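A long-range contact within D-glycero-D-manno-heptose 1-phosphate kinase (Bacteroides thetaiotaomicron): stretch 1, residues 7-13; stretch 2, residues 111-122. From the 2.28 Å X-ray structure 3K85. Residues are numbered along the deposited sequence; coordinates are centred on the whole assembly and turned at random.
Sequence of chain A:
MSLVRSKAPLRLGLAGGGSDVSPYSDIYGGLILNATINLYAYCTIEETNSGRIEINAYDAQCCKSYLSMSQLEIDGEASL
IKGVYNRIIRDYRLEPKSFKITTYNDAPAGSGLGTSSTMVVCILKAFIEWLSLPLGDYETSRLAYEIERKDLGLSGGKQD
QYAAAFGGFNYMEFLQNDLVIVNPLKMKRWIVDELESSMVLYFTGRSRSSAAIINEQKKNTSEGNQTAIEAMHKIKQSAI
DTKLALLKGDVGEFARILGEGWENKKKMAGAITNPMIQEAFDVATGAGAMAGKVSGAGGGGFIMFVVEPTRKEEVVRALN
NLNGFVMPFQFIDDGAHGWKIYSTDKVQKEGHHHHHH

Stretch 1 (7-13) KAPLRLG
Stretch 2 (111-122) SGLGTSSTMVVC

Residues 7-13 form an extended strand that belongs to a longer one, and residues 111-122 form a glycine-rich loop that turns at G114, the N-cap, into a helix running from T115 beyond C122. Strand and helix lie nearly antiparallel, at 161° between their N-to-C directions, and their axes approach to 7.1 Å. The register follows: A8 CA lies 5.1 Å from C122 CA, and R11 CA lies 5.3 Å from L113 CA. Together the stretches bury 524 Å².

At the C122 end of the helix segment the small A8 side chain packs closely against the helix. A8 (phi/psi -137/144) points its methyl toward the helix, where A8 CB meets C122 CB at 3.9 Å and T118 CG2 at 3.7 Å. V121, with chi1 t, is more distant, V121 CG1 standing 4.5 Å from A8 CB. C122, also t, lays its sulfur against the strand backbone, with SG 3.6 Å from K7 CA, while the K7 CA-to-CB bond points away from the helix.

T118 (chi1 m) points toward the strand and brings a hydroxyl to the interface. Its OG1 lies 3.0 Å from P9 O and 3.2 Å from G114 O, two carbonyls that compete for one hydroxyl proton. The methyl T118 CG2 reaches A8 O at 3.3 Å.

L10 (m, t) fills the hollow where loop becomes helix. Its CD2 packs 3.6 Å from T115 CA and 3.6 Å from T118 OG1, and 4.1 Å from G114 C. Nearer the backbone, L10 CB sits 3.9 Å from L113 CB. L113 (m, t; phi/psi -122/12) is itself a bump in the loop, and its CD2 extends to L12 CD1 at 3.7 Å. The L12 CA-to-CB bond points away, but the side chain, with chi1 at -113° and chi2 at 38°, brings its end back to this contact.

The backbones pair at R11 (-145/165). R11 N donates to L113 O at 3.3 Å with an N-H...O angle of 165°, and L113 CA approaches R11 O at 3.6 Å in a CA-H...O contact. The R11 side chain (p, p, t, chi4 131°) curls over the turn: NH1 donates to G112 O at 3.1 Å, the acceptor lying at the guanidinium edge, while L113 C and G114 N cover one face. G112 (114/30) and G114 (74/34) both have positive phi, which favours glycine; an ideal CB on G114 would point toward the strand, 3.8 Å from R11 NE.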

ATOM      1  N   LYS A   7      10.830  19.199  -4.079  1.00 22.66           N
ATOM      2  CA  LYS A   7       9.455  19.491  -4.452  1.00 25.97           C
ATOM      3  C   LYS A   7       8.560  18.535  -3.692  1.00 27.05           C
ATOM      4  O   LYS A   7       8.965  17.413  -3.373  1.00 30.22           O
ATOM      5  CB  LYS A   7       9.221  19.354  -5.969  1.00 27.58           C
ATOM      6  CG  LYS A   7       9.443  17.980  -6.539  1.00 29.01           C
ATOM      7  CD  LYS A   7       9.370  17.976  -8.066  1.00 27.89           C
ATOM      8  CE  LYS A   7       7.968  17.762  -8.592  1.00 27.30           C
ATOM      9  NZ  LYS A   7       8.002  17.481 -10.062  1.00 27.90           N
ATOM     10  N   ALA A   8       7.350  18.989  -3.384  1.00 27.69           N
ATOM     11  CA  ALA A   8       6.388  18.177  -2.651  1.00 26.91           C
ATOM     12  C   ALA A   8       5.034  18.359  -3.301  1.00 26.06           C
ATOM     13  O   ALA A   8       4.703  19.447  -3.763  1.00 26.54           O
ATOM     14  CB  ALA A   8       6.334  18.611  -1.180  1.00 23.98           C
ATOM     15  N   PRO A   9       4.225  17.295  -3.342  1.00 24.35           N
ATOM     16  CA  PRO A   9       2.907  17.403  -3.961  1.00 24.77           C
ATOM     17  C   PRO A   9       1.801  17.850  -3.014  1.00 25.23           C
ATOM     18  O   PRO A   9       1.910  17.727  -1.795  1.00 26.15           O
ATOM     19  CB  PRO A   9       2.674  15.992  -4.492  1.00 23.60           C
ATOM     20  CG  PRO A   9       3.263  15.152  -3.399  1.00 22.57           C
ATOM     21  CD  PRO A   9       4.563  15.886  -3.059  1.00 24.73           C
ATOM     22  N   LEU A  10       0.735  18.385  -3.598  1.00 28.44           N
ATOM     23  CA  LEU A  10      -0.423  18.827  -2.841  1.00 31.53           C
ATOM     24  C   LEU A  10      -1.287  17.582  -2.817  1.00 32.26           C
ATOM     25  O   LEU A  10      -0.904  16.562  -3.379  1.00 32.75           O
ATOM     26  CB  LEU A  10      -1.140  19.977  -3.555  1.00 32.86           C
ATOM     27  CG  LEU A  10      -0.348  21.282  -3.725  1.00 35.98           C
ATOM     28  CD1 LEU A  10      -1.094  22.193  -4.683  1.00 36.62           C
ATOM     29  CD2 LEU A  10      -0.149  21.977  -2.378  1.00 36.32           C
ATOM     30  N   ARG A  11      -2.448  17.648  -2.187  1.00 34.41           N
ATOM     31  CA  ARG A  11      -3.275  16.462  -2.104  1.00 34.69           C
ATOM     32  C   ARG A  11      -4.759  16.734  -2.162  1.00 32.92           C
ATOM     33  O   ARG A  11      -5.201  17.856  -1.992  1.00 33.29           O
ATOM     34  CB  ARG A  11      -2.944  15.724  -0.808  1.00 37.63           C
ATOM     35  CG  ARG A  11      -3.184  16.551   0.451  1.00 40.90           C
ATOM     36  CD  ARG A  11      -4.673  16.658   0.750  1.00 44.36           C
ATOM     37  NE  ARG A  11      -4.970  17.519   1.890  1.00 45.76           N
ATOM     38  CZ  ARG A  11      -5.881  18.487   1.859  1.00 47.79           C
ATOM     39  NH1 ARG A  11      -6.565  18.709   0.745  1.00 46.80           N
ATOM     40  NH2 ARG A  11      -6.119  19.222   2.935  1.00 47.61           N
ATOM     41  N   LEU A  12      -5.517  15.674  -2.402  1.00 33.85           N
ATOM     42  CA  LEU A  12      -6.964  15.733  -2.456  1.00 33.62           C
ATOM     43  C   LEU A  12      -7.437  14.980  -1.228  1.00 36.84           C
ATOM     44  O   LEU A  12      -6.946  13.884  -0.942  1.00 35.94           O
ATOM     45  CB  LEU A  12      -7.482  15.019  -3.695  1.00 32.41           C
ATOM     46  CG  LEU A  12      -8.157  15.843  -4.780  1.00 32.46           C
ATOM     47  CD1 LEU A  12      -7.465  17.187  -4.948  1.00 30.96           C
ATOM     48  CD2 LEU A  12      -8.113  15.040  -6.072  1.00 32.97           C
ATOM     49  N   GLY A  13      -8.377  15.574  -0.499  1.00 38.36           N
ATOM     50  CA  GLY A  13      -8.914  14.923   0.679  1.00 38.71           C
ATOM     51  C   GLY A  13     -10.051  14.050   0.197  1.00 38.44           C
ATOM     52  O   GLY A  13     -11.164  14.531  -0.020  1.00 40.98           O
ATOM     53  N   SER A 111      -6.895  27.829  -1.451  1.00 71.79           N
ATOM     54  CA  SER A 111      -7.004  26.581  -2.208  1.00 69.43           C
ATOM     55  C   SER A 111      -7.795  25.482  -1.504  1.00 67.54           C
ATOM     56  O   SER A 111      -8.979  25.287  -1.776  1.00 68.85           O
ATOM     57  CB  SER A 111      -5.609  26.048  -2.563  1.00 69.67           C
ATOM     58  OG  SER A 111      -4.919  26.936  -3.426  1.00 69.60           O
ATOM     59  N   GLY A 112      -7.132  24.766  -0.601  1.00 64.38           N
ATOM     60  CA  GLY A 112      -7.778  23.680   0.114  1.00 59.54           C
ATOM     61  C   GLY A 112      -7.126  22.378  -0.302  1.00 55.56           C
ATOM     62  O   GLY A 112      -7.759  21.323  -0.324  1.00 54.49           O
ATOM     63  N   LEU A 113      -5.842  22.474  -0.636  1.00 51.66           N
ATOM     64  CA  LEU A 113      -5.053  21.334  -1.075  1.00 47.59           C
ATOM     65  C   LEU A 113      -3.853  21.151  -0.168  1.00 44.22           C
ATOM     66  O   LEU A 113      -2.941  20.394  -0.492  1.00 44.50           O
ATOM     67  CB  LEU A 113      -4.564  21.564  -2.504  1.00 48.13           C
ATOM     68  CG  LEU A 113      -5.640  21.805  -3.559  1.00 48.18           C
ATOM     69  CD1 LEU A 113      -5.006  22.346  -4.823  1.00 48.96           C
ATOM     70  CD2 LEU A 113      -6.378  20.505  -3.831  1.00 49.38           C
ATOM     71  N   GLY A 114      -3.857  21.861   0.958  1.00 41.63           N
ATOM     72  CA  GLY A 114      -2.761  21.787   1.909  1.00 36.86           C
ATOM     73  C   GLY A 114      -1.494  22.501   1.458  1.00 34.96           C
ATOM     74  O   GLY A 114      -0.385  22.059   1.782  1.00 32.73           O
ATOM     75  N   THR A 115      -1.652  23.608   0.733  1.00 32.28           N
ATOM     76  CA  THR A 115      -0.517  24.376   0.217  1.00 32.06           C
ATOM     77  C   THR A 115       0.586  24.635   1.218  1.00 30.65           C
ATOM     78  O   THR A 115       1.754  24.330   0.971  1.00 29.59           O
ATOM     79  CB  THR A 115      -0.948  25.750  -0.320  1.00 33.28           C
ATOM     80  OG1 THR A 115      -1.841  25.577  -1.426  1.00 36.02           O
ATOM     81  CG2 THR A 115       0.274  26.534  -0.784  1.00 33.31           C
ATOM     82  N   SER A 116       0.203  25.212   2.348  1.00 31.48           N
ATOM     83  CA  SER A 116       1.138  25.552   3.412  1.00 30.69           C
ATOM     84  C   SER A 116       1.951  24.355   3.919  1.00 27.55           C
ATOM     85  O   SER A 116       3.184  24.384   3.936  1.00 25.15           O
ATOM     86  CB  SER A 116       0.360  26.192   4.568  1.00 34.50           C
ATOM     87  OG  SER A 116       1.234  26.726   5.546  1.00 36.81           O
ATOM     88  N   SER A 117       1.264  23.302   4.338  1.00 27.53           N
ATOM     89  CA  SER A 117       1.960  22.123   4.839  1.00 28.32           C
ATOM     90  C   SER A 117       2.862  21.517   3.759  1.00 27.64           C
ATOM     91  O   SER A 117       3.988  21.098   4.029  1.00 26.86           O
ATOM     92  CB  SER A 117       0.937  21.099   5.317  1.00 30.52           C
ATOM     93  OG  SER A 117       0.072  21.681   6.281  1.00 34.64           O
ATOM     94  N   THR A 118       2.372  21.486   2.527  1.00 27.93           N
ATOM     95  CA  THR A 118       3.160  20.938   1.439  1.00 28.04           C
ATOM     96  C   THR A 118       4.448  21.728   1.300  1.00 28.86           C
ATOM     97  O   THR A 118       5.528  21.134   1.173  1.00 30.39           O
ATOM     98  CB  THR A 118       2.378  20.971   0.119  1.00 28.10           C
ATOM     99  OG1 THR A 118       1.363  19.964   0.154  1.00 28.43           O
ATOM    100  CG2 THR A 118       3.292  20.719  -1.063  1.00 25.80           C
HETATM  101  N   MSE A 119       4.349  23.058   1.360  1.00 27.20           N
HETATM  102  CA  MSE A 119       5.538  23.905   1.231  1.00 27.36           C
HETATM  103  C   MSE A 119       6.535  23.736   2.376  1.00 24.08           C
HETATM  104  O   MSE A 119       7.757  23.749   2.151  1.00 21.82           O
HETATM  105  CB  MSE A 119       5.149  25.382   1.099  1.00 31.44           C
HETATM  106  CG  MSE A 119       6.354  26.331   1.058  1.00 38.26           C
HETATM  107 SE   MSE A 119       7.628  25.978  -0.388  1.00 50.15          SE
HETATM  108  CE  MSE A 119       6.476  26.541  -1.853  1.00 43.29           C
ATOM    109  N   VAL A 120       6.026  23.603   3.600  1.00 23.80           N
ATOM    110  CA  VAL A 120       6.898  23.397   4.763  1.00 23.14           C
ATOM    111  C   VAL A 120       7.670  22.082   4.556  1.00 22.64           C
ATOM    112  O   VAL A 120       8.882  22.019   4.769  1.00 26.24           O
ATOM    113  CB  VAL A 120       6.078  23.306   6.083  1.00 26.36           C
ATOM    114  CG1 VAL A 120       6.974  22.834   7.228  1.00 24.59           C
ATOM    115  CG2 VAL A 120       5.475  24.664   6.419  1.00 25.20           C
ATOM    116  N   VAL A 121       6.971  21.038   4.121  1.00 20.22           N
ATOM    117  CA  VAL A 121       7.624  19.757   3.865  1.00 21.62           C
ATOM    118  C   VAL A 121       8.691  19.942   2.790  1.00 22.08           C
ATOM    119  O   VAL A 121       9.828  19.513   2.947  1.00 22.30           O
ATOM    120  CB  VAL A 121       6.607  18.682   3.384  1.00 23.44           C
ATOM    121  CG1 VAL A 121       7.343  17.369   3.008  1.00 20.01           C
ATOM    122  CG2 VAL A 121       5.566  18.434   4.484  1.00 21.91           C
ATOM    123  N   CYS A 122       8.319  20.597   1.699  1.00 23.38           N
ATOM    124  CA  CYS A 122       9.254  20.844   0.613  1.00 24.47           C
ATOM    125  C   CYS A 122      10.500  21.560   1.125  1.00 23.48           C
ATOM    126  O   CYS A 122      11.624  21.147   0.855  1.00 20.37           O
ATOM    127  CB  CYS A 122       8.578  21.686  -0.482  1.00 27.80           C
ATOM    128  SG  CYS A 122       9.657  22.012  -1.879  1.00 33.02           S
TER